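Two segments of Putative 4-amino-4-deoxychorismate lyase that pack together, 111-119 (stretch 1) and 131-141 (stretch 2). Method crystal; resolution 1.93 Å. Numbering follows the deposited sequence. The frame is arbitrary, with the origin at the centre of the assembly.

Stretch 1 111-119: VRLTGYRVH
Stretch 2 131-141: LPYRLALEEAR

Where a strand packs on a helix, the longer helix side chains that face it can carry both apolar and polar contacts, as in this lyase. At the apolar centre, Tyr116 (chi1 -67°, chi2 -72°; phi/psi -68/141) lays one ring face over Leu135 (m, t). Leu135 CB sits 3.8 Å from the Tyr116 ring centroid and 19° off the normal, a CH-pi contact, while Tyr116 CD2 reaches Ala136 CB at 4.2 Å.

The helix, 131-141, has regular phi/psi near -60/-44 and unbroken i to i+4 hydrogen bonds. Strand 111-114 crosses it at 128° between N-to-C directions, with the axes 8.1 Å apart at closest. The register runs backward: Arg112 CA lies 5.2 Å from Ala140 CA, and Tyr116 CA 6.2 Å from Ala136 CA. Further along, the strand lies close to the alanines: Arg112 CB is 4.0 Å from Ala140 CB, and Thr114 CG2 is 3.7 Å from the backbone O of Ala136.

Toward the helix start, Arg117 points its CB away, yet its backbone O meets Pro132 CB at 3.5 Å. Val118 (m) places CG1 3.9 Å from Tyr133 CE1; Tyr133 (chi1 -54°, chi2 -84°) also has its OH 2.6 Å from a water, which accepts from His119 N at 2.7 Å.

The chain turns a corner at Gly115 (phi/psi -92/0), where Thr114 (chi1 81°) accepts a hydrogen bond at OG1 from Tyr116 N, 3.1 Å. Another water accepts from Gly115 N at 2.8 Å and donates to Glu139 OE1 at 2.5 Å.

Glu139 (t, t, chi3 -50°) anchors the polar edge. Arg112 (t, p, t, chi4 -177°; phi/psi -124/125) forms a salt bridge with it: Arg112 NE donates to Glu139 OE2 at 3.0 Å and 160°, supplemented by a weak bond from Arg112 NH2 to Glu139 OE2 at 3.4 Å. The carboxylate oxygen thus lies near the guanidinium plane, at its edge.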

# COMPACT_ATOMS: atom_id res chain seq x y z
N VAL D 111 11.40 -20.61 -3.47
CA VAL D 111 10.29 -19.69 -3.69
C VAL D 111 10.77 -18.25 -3.83
O VAL D 111 11.87 -17.90 -3.41
CB VAL D 111 9.17 -19.72 -2.60
CG1 VAL D 111 8.63 -21.12 -2.43
CG2 VAL D 111 9.64 -19.13 -1.24
N ARG D 112 9.92 -17.43 -4.42
CA ARG D 112 10.13 -16.02 -4.48
C ARG D 112 8.89 -15.35 -3.86
O ARG D 112 7.74 -15.61 -4.29
CB ARG D 112 10.29 -15.61 -5.94
CG ARG D 112 10.04 -14.16 -6.21
CD ARG D 112 11.30 -13.33 -5.99
NE ARG D 112 11.19 -12.01 -6.60
CZ ARG D 112 12.17 -11.11 -6.61
NH1 ARG D 112 13.35 -11.40 -6.08
NH2 ARG D 112 11.98 -9.92 -7.16
N LEU D 113 9.11 -14.51 -2.87
CA LEU D 113 8.02 -13.66 -2.37
C LEU D 113 7.81 -12.51 -3.34
O LEU D 113 8.76 -11.77 -3.66
CB LEU D 113 8.35 -13.14 -0.96
CG LEU D 113 7.43 -12.07 -0.39
CD1 LEU D 113 6.03 -12.63 -0.23
CD2 LEU D 113 7.98 -11.54 0.95
N THR D 114 6.59 -12.34 -3.85
CA THR D 114 6.35 -11.25 -4.79
C THR D 114 5.57 -10.13 -4.10
O THR D 114 5.14 -10.28 -2.97
CB THR D 114 5.60 -11.73 -6.06
OG1 THR D 114 4.18 -11.83 -5.78
CG2 THR D 114 6.15 -13.08 -6.55
N GLY D 115 5.39 -9.02 -4.79
CA GLY D 115 4.52 -7.93 -4.32
C GLY D 115 3.08 -8.03 -4.82
O GLY D 115 2.24 -7.17 -4.50
N TYR D 116 2.77 -9.07 -5.62
CA TYR D 116 1.40 -9.26 -6.09
C TYR D 116 0.45 -9.64 -4.96
O TYR D 116 0.81 -10.42 -4.07
CB TYR D 116 1.33 -10.30 -7.22
CG TYR D 116 2.02 -9.79 -8.46
CD1 TYR D 116 1.44 -8.78 -9.22
CD2 TYR D 116 3.28 -10.28 -8.82
CE1 TYR D 116 2.08 -8.28 -10.36
CE2 TYR D 116 3.93 -9.79 -9.97
CZ TYR D 116 3.33 -8.78 -10.72
OH TYR D 116 3.96 -8.28 -11.83
N ARG D 117 -0.75 -9.09 -5.02
CA ARG D 117 -1.80 -9.37 -4.03
C ARG D 117 -2.89 -10.28 -4.63
O ARG D 117 -3.17 -10.21 -5.84
CB ARG D 117 -2.47 -8.06 -3.57
CG ARG D 117 -1.76 -7.34 -2.40
CD ARG D 117 -0.37 -6.86 -2.74
NE ARG D 117 -0.38 -5.88 -3.83
CZ ARG D 117 -0.55 -4.57 -3.68
NH1 ARG D 117 -0.78 -4.05 -2.48
NH2 ARG D 117 -0.56 -3.77 -4.74
N VAL D 118 -3.49 -11.11 -3.77
CA VAL D 118 -4.80 -11.73 -4.04
C VAL D 118 -5.91 -10.65 -4.05
O VAL D 118 -5.72 -9.50 -3.57
CB VAL D 118 -5.11 -12.87 -3.04
CG1 VAL D 118 -4.01 -13.91 -3.09
CG2 VAL D 118 -5.26 -12.32 -1.59
N HIS D 119 -7.04 -10.99 -4.67
CA HIS D 119 -8.19 -10.14 -4.56
C HIS D 119 -8.90 -10.30 -3.21
O HIS D 119 -9.11 -11.43 -2.74
CB HIS D 119 -9.19 -10.32 -5.70
CG HIS D 119 -10.24 -9.27 -5.69
ND1 HIS D 119 -11.30 -9.28 -4.81
CD2 HIS D 119 -10.36 -8.12 -6.40
CE1 HIS D 119 -12.05 -8.22 -5.00
NE2 HIS D 119 -11.50 -7.50 -5.97
N LEU D 131 -5.14 -13.72 -13.09
CA LEU D 131 -3.99 -12.91 -13.55
C LEU D 131 -2.91 -12.62 -12.48
O LEU D 131 -1.70 -12.79 -12.75
CB LEU D 131 -4.50 -11.63 -14.21
CG LEU D 131 -3.59 -10.89 -15.19
CD1 LEU D 131 -2.92 -11.84 -16.16
CD2 LEU D 131 -4.40 -9.79 -15.89
N PRO D 132 -3.31 -12.20 -11.27
CA PRO D 132 -2.28 -11.98 -10.24
C PRO D 132 -1.40 -13.22 -9.99
O PRO D 132 -0.19 -13.08 -9.80
CB PRO D 132 -3.10 -11.64 -8.98
CG PRO D 132 -4.40 -11.04 -9.54
CD PRO D 132 -4.66 -11.87 -10.78
N TYR D 133 -2.01 -14.41 -9.98
CA TYR D 133 -1.30 -15.67 -9.80
C TYR D 133 -0.39 -15.93 -10.99
O TYR D 133 0.76 -16.33 -10.82
CB TYR D 133 -2.28 -16.83 -9.58
CG TYR D 133 -3.25 -16.53 -8.46
CD1 TYR D 133 -2.91 -16.78 -7.12
CD2 TYR D 133 -4.49 -15.97 -8.73
CE1 TYR D 133 -3.81 -16.46 -6.08
CE2 TYR D 133 -5.37 -15.65 -7.72
CZ TYR D 133 -5.04 -15.91 -6.40
OH TYR D 133 -5.97 -15.59 -5.43
N ARG D 134 -0.88 -15.67 -12.19
CA ARG D 134 0.02 -15.82 -13.37
C ARG D 134 1.25 -14.93 -13.22
O ARG D 134 2.39 -15.39 -13.35
CB ARG D 134 -0.71 -15.47 -14.66
CG ARG D 134 -1.89 -16.41 -15.01
CD ARG D 134 -2.47 -16.04 -16.37
NE ARG D 134 -1.46 -16.07 -17.43
CZ ARG D 134 -1.10 -17.15 -18.12
NH1 ARG D 134 -1.67 -18.33 -17.91
NH2 ARG D 134 -0.15 -17.03 -19.05
N LEU D 135 1.01 -13.65 -12.93
CA LEU D 135 2.09 -12.66 -12.80
C LEU D 135 3.07 -13.01 -11.67
O LEU D 135 4.31 -12.83 -11.83
CB LEU D 135 1.50 -11.25 -12.62
CG LEU D 135 0.71 -10.73 -13.81
CD1 LEU D 135 -0.14 -9.54 -13.40
CD2 LEU D 135 1.62 -10.42 -15.09
N ALA D 136 2.54 -13.54 -10.56
CA ALA D 136 3.37 -14.01 -9.47
C ALA D 136 4.29 -15.18 -9.90
O ALA D 136 5.49 -15.20 -9.55
CB ALA D 136 2.51 -14.38 -8.23
N LEU D 137 3.74 -16.15 -10.64
CA LEU D 137 4.57 -17.27 -11.10
C LEU D 137 5.59 -16.79 -12.15
O LEU D 137 6.74 -17.25 -12.14
CB LEU D 137 3.71 -18.40 -11.68
CG LEU D 137 4.47 -19.62 -12.25
CD1 LEU D 137 5.31 -20.34 -11.17
CD2 LEU D 137 3.52 -20.61 -12.93
N GLU D 138 5.18 -15.89 -13.04
CA GLU D 138 6.10 -15.34 -14.05
C GLU D 138 7.31 -14.66 -13.39
O GLU D 138 8.45 -14.90 -13.78
CB GLU D 138 5.40 -14.43 -15.05
CG GLU D 138 4.52 -15.19 -16.07
CD GLU D 138 3.50 -14.33 -16.84
OE1 GLU D 138 3.61 -13.08 -16.82
OE2 GLU D 138 2.58 -14.92 -17.46
N GLU D 139 7.05 -13.84 -12.37
CA GLU D 139 8.13 -13.26 -11.59
C GLU D 139 9.04 -14.30 -10.92
O GLU D 139 10.29 -14.20 -11.00
CB GLU D 139 7.58 -12.24 -10.57
CG GLU D 139 8.70 -11.45 -9.87
CD GLU D 139 8.19 -10.59 -8.74
OE1 GLU D 139 7.23 -9.85 -8.98
OE2 GLU D 139 8.74 -10.68 -7.61
N ALA D 140 8.44 -15.31 -10.29
CA ALA D 140 9.23 -16.33 -9.64
C ALA D 140 10.19 -17.03 -10.61
O ALA D 140 11.39 -17.23 -10.32
CB ALA D 140 8.32 -17.35 -8.95
N ARG D 141 9.64 -17.43 -11.76
CA ARG D 141 10.41 -18.16 -12.76
C ARG D 141 11.51 -17.28 -13.36
O ARG D 141 12.62 -17.75 -13.58
CB ARG D 141 9.47 -18.73 -13.84
CG ARG D 141 8.68 -19.94 -13.34
CD ARG D 141 7.94 -20.65 -14.47
NE ARG D 141 7.21 -21.82 -13.98
CZ ARG D 141 6.43 -22.59 -14.74
NH1 ARG D 141 6.28 -22.30 -16.04
NH2 ARG D 141 5.81 -23.64 -14.21
O HOH W 1 6.36 -8.23 -7.24
O HOH W 2 -7.27 -13.38 -5.82